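Local coordinates for D-glycerate 2-kinase (Thermotoga maritima, PDB 2B8N), which catalyses the magnesium- and ATP-dependent phosphorylation of D-glycerate to 2-phosphoglycerate, a step in the degradation of serine, at residues K29-E32 with A33-D37; C267-A270 with K271-K275; M303-V306 with K307-R311; G374-D377 with G378-K382. All coordinates share one frame; numbering follows the deposited sequence.

Contact 1: K29-E32 with A33-D37; sequences KSIE and AVFPD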
# COMPACT_ATOMS: atom_id res chain seq x y z
N LYS A 29 8.61 -7.71 -13.56
CA LYS A 29 9.70 -6.75 -13.52
C LYS A 29 9.27 -5.34 -13.10
O LYS A 29 10.06 -4.62 -12.51
CB LYS A 29 10.39 -6.69 -14.89
CG LYS A 29 11.16 -7.93 -15.27
CD LYS A 29 12.55 -7.93 -14.64
CE LYS A 29 13.24 -9.30 -14.77
NZ LYS A 29 14.61 -9.32 -14.14
N SER A 30 8.03 -4.94 -13.41
CA SER A 30 7.57 -3.61 -13.03
C SER A 30 7.48 -3.48 -11.51
O SER A 30 7.87 -2.45 -10.96
CB SER A 30 6.23 -3.29 -13.66
OG SER A 30 6.36 -3.27 -15.06
N ILE A 31 6.99 -4.53 -10.85
CA ILE A 31 6.84 -4.57 -9.38
C ILE A 31 8.17 -4.55 -8.62
O ILE A 31 8.27 -3.92 -7.55
CB ILE A 31 6.05 -5.81 -8.93
CG1 ILE A 31 4.59 -5.69 -9.32
CG2 ILE A 31 6.09 -6.00 -7.41
CD1 ILE A 31 3.83 -6.99 -9.11
N GLU A 32 9.17 -5.25 -9.16
CA GLU A 32 10.56 -5.21 -8.66
C GLU A 32 11.11 -3.80 -8.46
O GLU A 32 11.98 -3.60 -7.62
CB GLU A 32 11.50 -5.91 -9.65
CG GLU A 32 11.39 -7.41 -9.64
CD GLU A 32 12.36 -8.09 -10.59
OE1 GLU A 32 13.27 -7.42 -11.14
OE2 GLU A 32 12.20 -9.32 -10.77
N ALA A 33 10.62 -2.85 -9.26
CA ALA A 33 11.01 -1.45 -9.14
C ALA A 33 10.60 -0.81 -7.81
O ALA A 33 11.16 0.22 -7.43
CB ALA A 33 10.41 -0.65 -10.29
N VAL A 34 9.64 -1.42 -7.13
CA VAL A 34 9.27 -0.98 -5.79
C VAL A 34 9.53 -2.03 -4.69
O VAL A 34 8.91 -1.97 -3.62
CB VAL A 34 7.77 -0.50 -5.75
CG1 VAL A 34 7.60 0.71 -6.64
CG2 VAL A 34 6.79 -1.62 -6.15
N PHE A 35 10.45 -2.98 -4.93
CA PHE A 35 10.89 -3.85 -3.85
C PHE A 35 11.65 -2.97 -2.91
O PHE A 35 12.33 -2.05 -3.33
CB PHE A 35 11.83 -4.94 -4.34
CG PHE A 35 11.13 -6.17 -4.86
CD1 PHE A 35 9.80 -6.14 -5.29
CD2 PHE A 35 11.83 -7.36 -4.96
CE1 PHE A 35 9.18 -7.31 -5.79
CE2 PHE A 35 11.23 -8.52 -5.47
CZ PHE A 35 9.91 -8.50 -5.87
N PRO A 36 11.57 -3.26 -1.61
CA PRO A 36 12.26 -2.39 -0.65
C PRO A 36 13.76 -2.15 -0.96
O PRO A 36 14.21 -1.01 -0.90
CB PRO A 36 12.08 -3.12 0.69
CG PRO A 36 10.88 -4.05 0.48
CD PRO A 36 10.88 -4.40 -0.97
N ASP A 37 14.50 -3.22 -1.28
CA ASP A 37 15.95 -3.13 -1.49
C ASP A 37 16.28 -2.12 -2.59
O ASP A 37 17.07 -1.19 -2.39
CB ASP A 37 16.56 -4.51 -1.84
CG ASP A 37 18.10 -4.53 -1.76
OD1 ASP A 37 18.66 -4.51 -0.62
OD2 ASP A 37 18.76 -4.57 -2.82
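K29 and A33 stand at the usual spacing of one alpha-helical turn, yet K29 O and A33 N are 3.7 Å apart and the amide bonds one residue further on. A33 N donates to S30 O across 3.3 Å, an i to i+3 spacing. The S30 hydroxyl takes no part in this; its CB points away from the chain ahead and OG bonds to I26 O, one turn back. I31 repeats the shift: V34 N reaches I31 O at 2.9 Å with an N-H...O angle of 155°. V34 CG2 lies near the same I31 O. I31 CG2, set anti to the I31 backbone N, meets F35 CE1 at 3.7 Å, the two side chains crossing obliquely. E32 lies against one face of the F35 ring, its CA 3.9 Å from the ring centroid and only 24° off the normal, a CH-pi contact displaced toward the rim. The E32 carboxylate stays apart from the ring, with a long salt-bridge approach to K29. The backbone step is closed by F35 N, which donates to E32 O at 3.2 Å, completing a type I beta turn. Three successive i to i+3 bonds therefore carry the chain from helix 17-32 to F35, the N-cap residue of helix 36-41, whose P36 and D37 lean on helix 61-72. The arrangement is that of a type I turn linking the end of helix 17-32 to the N-cap of helix 36-41, here passing from one sheet-containing part of the kinase to the other.

Contact 2: C267-A270 with K271-K275; sequences CDEA and KSLAK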
# COMPACT_ATOMS: atom_id res chain seq x y z
N CYS A 267 3.83 2.02 -12.45
CA CYS A 267 3.31 2.29 -13.78
C CYS A 267 4.35 2.83 -14.73
O CYS A 267 4.35 2.48 -15.91
CB CYS A 267 2.17 3.28 -13.68
SG CYS A 267 0.73 2.45 -13.15
N ASP A 268 5.24 3.69 -14.21
CA ASP A 268 6.33 4.26 -15.00
C ASP A 268 7.27 3.19 -15.49
O ASP A 268 7.73 3.26 -16.62
CB ASP A 268 7.15 5.33 -14.23
CG ASP A 268 6.53 6.72 -14.28
OD1 ASP A 268 5.59 6.94 -15.07
OD2 ASP A 268 6.97 7.60 -13.53
N GLU A 269 7.57 2.22 -14.62
CA GLU A 269 8.49 1.15 -14.98
C GLU A 269 7.86 0.24 -16.03
O GLU A 269 8.54 -0.18 -16.97
CB GLU A 269 8.90 0.34 -13.76
CG GLU A 269 10.04 -0.66 -14.03
CD GLU A 269 11.39 0.02 -14.22
OE1 GLU A 269 11.40 1.27 -14.33
OE2 GLU A 269 12.43 -0.69 -14.27
N ALA A 270 6.58 -0.06 -15.89
CA ALA A 270 5.91 -0.88 -16.89
C ALA A 270 5.91 -0.14 -18.22
O ALA A 270 6.17 -0.76 -19.24
CB ALA A 270 4.52 -1.20 -16.48
N LYS A 271 5.65 1.17 -18.20
CA LYS A 271 5.70 1.97 -19.44
C LYS A 271 7.04 1.88 -20.15
O LYS A 271 7.10 1.71 -21.39
CB LYS A 271 5.41 3.45 -19.19
CG LYS A 271 5.58 4.32 -20.45
CD LYS A 271 4.94 5.70 -20.28
CE LYS A 271 5.27 6.62 -21.44
NZ LYS A 271 4.86 8.02 -21.19
N SER A 272 8.12 2.00 -19.39
CA SER A 272 9.43 1.97 -20.01
C SER A 272 9.84 0.53 -20.40
O SER A 272 10.52 0.36 -21.39
CB SER A 272 10.46 2.66 -19.12
OG SER A 272 11.23 1.70 -18.47
N LEU A 273 9.42 -0.48 -19.64
CA LEU A 273 9.71 -1.88 -20.00
C LEU A 273 8.98 -2.24 -21.29
O LEU A 273 9.54 -2.91 -22.16
CB LEU A 273 9.29 -2.83 -18.87
CG LEU A 273 10.21 -2.90 -17.62
CD1 LEU A 273 9.48 -3.51 -16.43
CD2 LEU A 273 11.48 -3.66 -17.85
N ALA A 274 7.73 -1.80 -21.41
CA ALA A 274 6.92 -2.00 -22.62
C ALA A 274 7.51 -1.31 -23.84
O ALA A 274 7.59 -1.92 -24.91
CB ALA A 274 5.51 -1.50 -22.39
N LYS A 275 7.94 -0.06 -23.70
CA LYS A 275 8.66 0.61 -24.80
C LYS A 275 9.89 -0.18 -25.20
O LYS A 275 10.15 -0.35 -26.37
CB LYS A 275 9.06 2.03 -24.45
CG LYS A 275 7.90 2.99 -24.45
CD LYS A 275 8.37 4.41 -24.16
CE LYS A 275 7.17 5.37 -24.32
NZ LYS A 275 7.47 6.75 -23.81
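L273 folds back over E269, its CD1 lying 3.8 Å from E269 CG. The rotamers explain the meeting: L273 has CG anti to its own carbonyl carbon (chi1 -75°), which directs the branch toward the preceding turn, while E269 holds CG anti to its backbone N, beside the leucine. The bend at chi2 (72°) then turns the E269 carboxylate toward R38, with which OE2 forms a salt bridge. L273 CG also lies near E269 O, the carbonyl of the turn below. K271 behaves differently: only its CB stays near the preceding turn, 3.5 Å from D268 O, and the extended chain leads NZ away to a salt bridge with E282. The small A270 and A274 contribute methyls, and A274 CB lies 3.3 Å from A270 O. Underneath, four i to i+4 backbone hydrogen bonds run unbroken, from K271 N to C267 O at 2.9 Å through to A274 N to A270 O at 2.9 Å. A270 and L273 face helix 17-32, whereas C267 and A274 face strands 280-285 and 317-323. This is a regular amphipathic alpha helix, sandwiched between another helix and the mixed sheet.

Contact 3: M303-V306 with K307-R311; sequences MKEV and KFKDR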
# COMPACT_ATOMS: atom_id res chain seq x y z
N MSE A 303 -9.21 -1.28 -25.05
CA MSE A 303 -8.48 -2.27 -25.85
C MSE A 303 -9.13 -2.51 -27.23
O MSE A 303 -8.43 -2.68 -28.24
CB MSE A 303 -8.30 -3.59 -25.08
CG MSE A 303 -7.43 -3.38 -23.83
SE MSE A 303 -7.34 -4.84 -22.55
CE MSE A 303 -6.58 -6.16 -23.64
N LYS A 304 -10.47 -2.51 -27.27
CA LYS A 304 -11.20 -2.69 -28.53
C LYS A 304 -11.01 -1.47 -29.43
O LYS A 304 -10.95 -1.60 -30.65
CB LYS A 304 -12.69 -2.93 -28.28
CG LYS A 304 -13.03 -4.14 -27.36
CD LYS A 304 -14.44 -4.62 -27.59
CE LYS A 304 -15.25 -4.73 -26.32
NZ LYS A 304 -16.70 -4.46 -26.61
N GLU A 305 -10.89 -0.29 -28.83
CA GLU A 305 -10.65 0.89 -29.63
C GLU A 305 -9.28 0.79 -30.32
O GLU A 305 -9.15 1.10 -31.51
CB GLU A 305 -10.74 2.15 -28.78
CG GLU A 305 -11.00 3.44 -29.57
CD GLU A 305 -12.35 3.48 -30.28
OE1 GLU A 305 -13.29 2.70 -29.93
OE2 GLU A 305 -12.46 4.32 -31.21
N VAL A 306 -8.28 0.36 -29.57
CA VAL A 306 -6.94 0.19 -30.10
C VAL A 306 -6.94 -0.89 -31.17
O VAL A 306 -6.39 -0.70 -32.26
CB VAL A 306 -5.94 -0.21 -29.01
CG1 VAL A 306 -4.68 -0.79 -29.61
CG2 VAL A 306 -5.62 1.01 -28.13
N LYS A 307 -7.55 -2.02 -30.86
CA LYS A 307 -7.58 -3.13 -31.79
C LYS A 307 -8.21 -2.74 -33.14
O LYS A 307 -7.58 -2.93 -34.17
CB LYS A 307 -8.28 -4.34 -31.15
CG LYS A 307 -8.44 -5.52 -32.07
CD LYS A 307 -7.13 -6.21 -32.38
CE LYS A 307 -7.37 -7.52 -33.14
NZ LYS A 307 -6.16 -8.36 -33.10
N PHE A 308 -9.40 -2.15 -33.15
CA PHE A 308 -10.15 -1.89 -34.40
C PHE A 308 -9.97 -0.51 -34.97
O PHE A 308 -10.21 -0.34 -36.15
CB PHE A 308 -11.66 -2.16 -34.19
CG PHE A 308 -11.94 -3.57 -33.82
CD1 PHE A 308 -11.73 -4.59 -34.75
CD2 PHE A 308 -12.29 -3.90 -32.53
CE1 PHE A 308 -11.93 -5.91 -34.41
CE2 PHE A 308 -12.50 -5.22 -32.18
CZ PHE A 308 -12.33 -6.23 -33.12
N LYS A 309 -9.61 0.47 -34.16
CA LYS A 309 -9.44 1.84 -34.67
C LYS A 309 -8.04 2.41 -34.45
O LYS A 309 -7.75 3.51 -34.89
CB LYS A 309 -10.49 2.76 -34.05
CG LYS A 309 -11.92 2.31 -34.28
CD LYS A 309 -12.38 2.61 -35.68
CE LYS A 309 -13.57 1.75 -36.06
NZ LYS A 309 -14.47 2.40 -37.08
N ASP A 310 -7.17 1.68 -33.78
CA ASP A 310 -5.79 2.11 -33.64
C ASP A 310 -5.66 3.45 -32.92
O ASP A 310 -4.77 4.25 -33.23
CB ASP A 310 -5.10 2.16 -35.02
CG ASP A 310 -3.80 1.43 -35.03
OD1 ASP A 310 -3.58 0.53 -34.19
OD2 ASP A 310 -2.98 1.75 -35.90
N ARG A 311 -6.52 3.68 -31.94
CA ARG A 311 -6.38 4.82 -31.04
C ARG A 311 -6.98 4.37 -29.72
O ARG A 311 -7.78 3.45 -29.70
CB ARG A 311 -7.09 6.03 -31.65
CG ARG A 311 -8.60 6.00 -31.51
CD ARG A 311 -9.34 6.45 -32.75
NE ARG A 311 -10.73 5.96 -32.67
CZ ARG A 311 -11.76 6.42 -33.39
NH1 ARG A 311 -11.59 7.40 -34.26
NH2 ARG A 311 -12.96 5.88 -33.23
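This is a local salt bridge, E305 with R311, at the C-terminal end of helix 292-309, where the chain turns toward strand 317-323. R311 offers two nitrogens to one oxygen: NE lies 2.8 Å from E305 OE2, and NH2 lies 2.6 Å from that OE2 as well. NE uses the anti lone pair of OE2, whereas NH2 meets the oxygen nearly along its C-O axis. The carboxylate and guanidinium planes are 8° apart, and OE2 lies near the guanidinium plane, at its edge. E305 gets there by a bend at chi2 (65°). The backbone bonds also mark the end of the helix. K307 N to M303 O, at 2.8 Å, and F308 N to K304 O, at 3.0 Å, are ordinary i to i+4 bonds; D310 N also reaches back four residues, to V306 O at 2.9 Å. At D310, with positive phi (60°), the chain leaves the helix, and the D310 carboxylate bonds to K315. On the other flank, M303, a selenomethionine, and V306 pack on strands of the mixed sheet. The whole is a helix C-terminus ended by D310, the first residue beyond the helix, in the left-handed region, within the beta-alpha-beta crossover that joins parallel neighbouring strands 280-285 and 317-323.

Contact 4: G374-D377 with G378-K382; sequences GIVD and GSTAK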
# COMPACT_ATOMS: atom_id res chain seq x y z
N GLY A 374 -5.14 -11.83 -12.35
CA GLY A 374 -5.54 -12.63 -13.50
C GLY A 374 -4.74 -12.32 -14.74
O GLY A 374 -4.20 -11.24 -14.87
N ILE A 375 -4.66 -13.30 -15.65
CA ILE A 375 -4.01 -13.13 -16.94
C ILE A 375 -4.95 -13.76 -17.97
O ILE A 375 -5.14 -14.97 -17.97
CB ILE A 375 -2.57 -13.74 -16.93
CG1 ILE A 375 -1.89 -13.60 -18.29
CG2 ILE A 375 -2.57 -15.20 -16.56
CD1 ILE A 375 -1.50 -12.21 -18.61
N VAL A 376 -5.57 -12.93 -18.80
CA VAL A 376 -6.70 -13.34 -19.67
C VAL A 376 -6.57 -12.84 -21.12
O VAL A 376 -5.88 -11.84 -21.39
CB VAL A 376 -8.08 -12.83 -19.13
CG1 VAL A 376 -8.32 -13.28 -17.71
CG2 VAL A 376 -8.19 -11.33 -19.20
N ASP A 377 -7.25 -13.52 -22.04
CA ASP A 377 -7.36 -13.07 -23.43
C ASP A 377 -8.75 -13.38 -24.05
O ASP A 377 -9.71 -13.65 -23.33
CB ASP A 377 -6.19 -13.63 -24.25
CG ASP A 377 -6.24 -15.13 -24.45
OD1 ASP A 377 -7.31 -15.79 -24.31
OD2 ASP A 377 -5.17 -15.65 -24.80
N GLY A 378 -8.85 -13.31 -25.38
CA GLY A 378 -10.12 -13.49 -26.07
C GLY A 378 -10.66 -14.90 -26.10
O GLY A 378 -11.79 -15.09 -26.51
N SER A 379 -9.86 -15.88 -25.66
CA SER A 379 -10.29 -17.29 -25.59
C SER A 379 -10.72 -17.73 -24.19
O SER A 379 -11.44 -18.70 -24.06
CB SER A 379 -9.16 -18.19 -26.05
OG SER A 379 -8.09 -18.13 -25.12
N THR A 380 -10.25 -17.04 -23.16
CA THR A 380 -10.53 -17.38 -21.76
C THR A 380 -12.01 -17.74 -21.46
O THR A 380 -12.30 -18.80 -20.87
CB THR A 380 -10.08 -16.21 -20.82
OG1 THR A 380 -8.69 -15.93 -21.01
CG2 THR A 380 -10.35 -16.53 -19.34
N ALA A 381 -12.93 -16.86 -21.87
CA ALA A 381 -14.36 -17.08 -21.64
C ALA A 381 -14.91 -18.31 -22.37
O ALA A 381 -15.72 -19.06 -21.82
CB ALA A 381 -15.15 -15.84 -22.02
N LYS A 382 -14.47 -18.53 -23.60
CA LYS A 382 -14.90 -19.71 -24.34
C LYS A 382 -14.24 -21.02 -23.83
O LYS A 382 -14.82 -22.12 -23.98
CB LYS A 382 -14.81 -19.52 -25.87
CG LYS A 382 -13.54 -18.92 -26.42
CD LYS A 382 -13.60 -18.80 -27.97
CE LYS A 382 -14.27 -17.50 -28.46
NZ LYS A 382 -15.73 -17.66 -28.68
O HOH W 1 -12.27 -14.36 -23.16
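D377 and T380 face each other across the turn so that each side chain serves the other's backbone. T380 points its CB toward the strand, and with OG1 anti to its own carbonyl carbon (chi1 -58°) the hydroxyl oxygen lies in front of D377 N. That bond is 3.0 Å long and nearly straight, the angle at hydrogen being 172°. In return D377 turns its carboxylate forward, CG standing between the backbone N and the carbonyl carbon (chi1 69°), and OD1 takes a weak bond from T380 N at 3.4 Å; T380 N also makes a weak bond to D377 O. S379 supplies the firmer grip on OD1. Its hydroxyl donates to the syn lone pair of D377 OD1 at 2.6 Å, and S379 N reaches the same OD1 at 2.9 Å from above the carboxylate plane, which makes an Asx turn. The two donors of S379 thus arrive from different directions, and rotation of the carboxylate is restricted. V376 and T380 cross at about a right angle, with V376 CG1 and T380 CG2 4.2 Å apart; both side chains also lean on A346 of helix 337-348. A water takes over at the next amide, donating to D377 O at 2.7 Å and accepting from A381 N at 2.9 Å. The chemistry is that of a capping box: the amides of S379, T380 and A381, leading into the helix, are met by a carboxylate, a carbonyl and a water, while a hydroxyl satisfies the D377 amide. The negative side chain would probably also suit the positive end of the helix dipole.

The contacts follow one another along the chain in numerical order. Contacts 1 and 2 touch, their centres 13 Å apart: S30 OG lies 3.4 Å from L273 CD1, and helix 17-32 thereby packs on helix 263-276. Contacts 2, 3 and 4 are all built round the mixed sheet, on a helix against its strands, at the end of helix 292-309 and at the end of strand 373-377. Contacts 3 and 4 have centres about 18 Å apart without touching. Contact 1 stands about 31 Å from contact 3, centre to centre, and leads on toward the parallel sheet, so the N-terminal helix belongs structurally with the part formed mostly by later sequence.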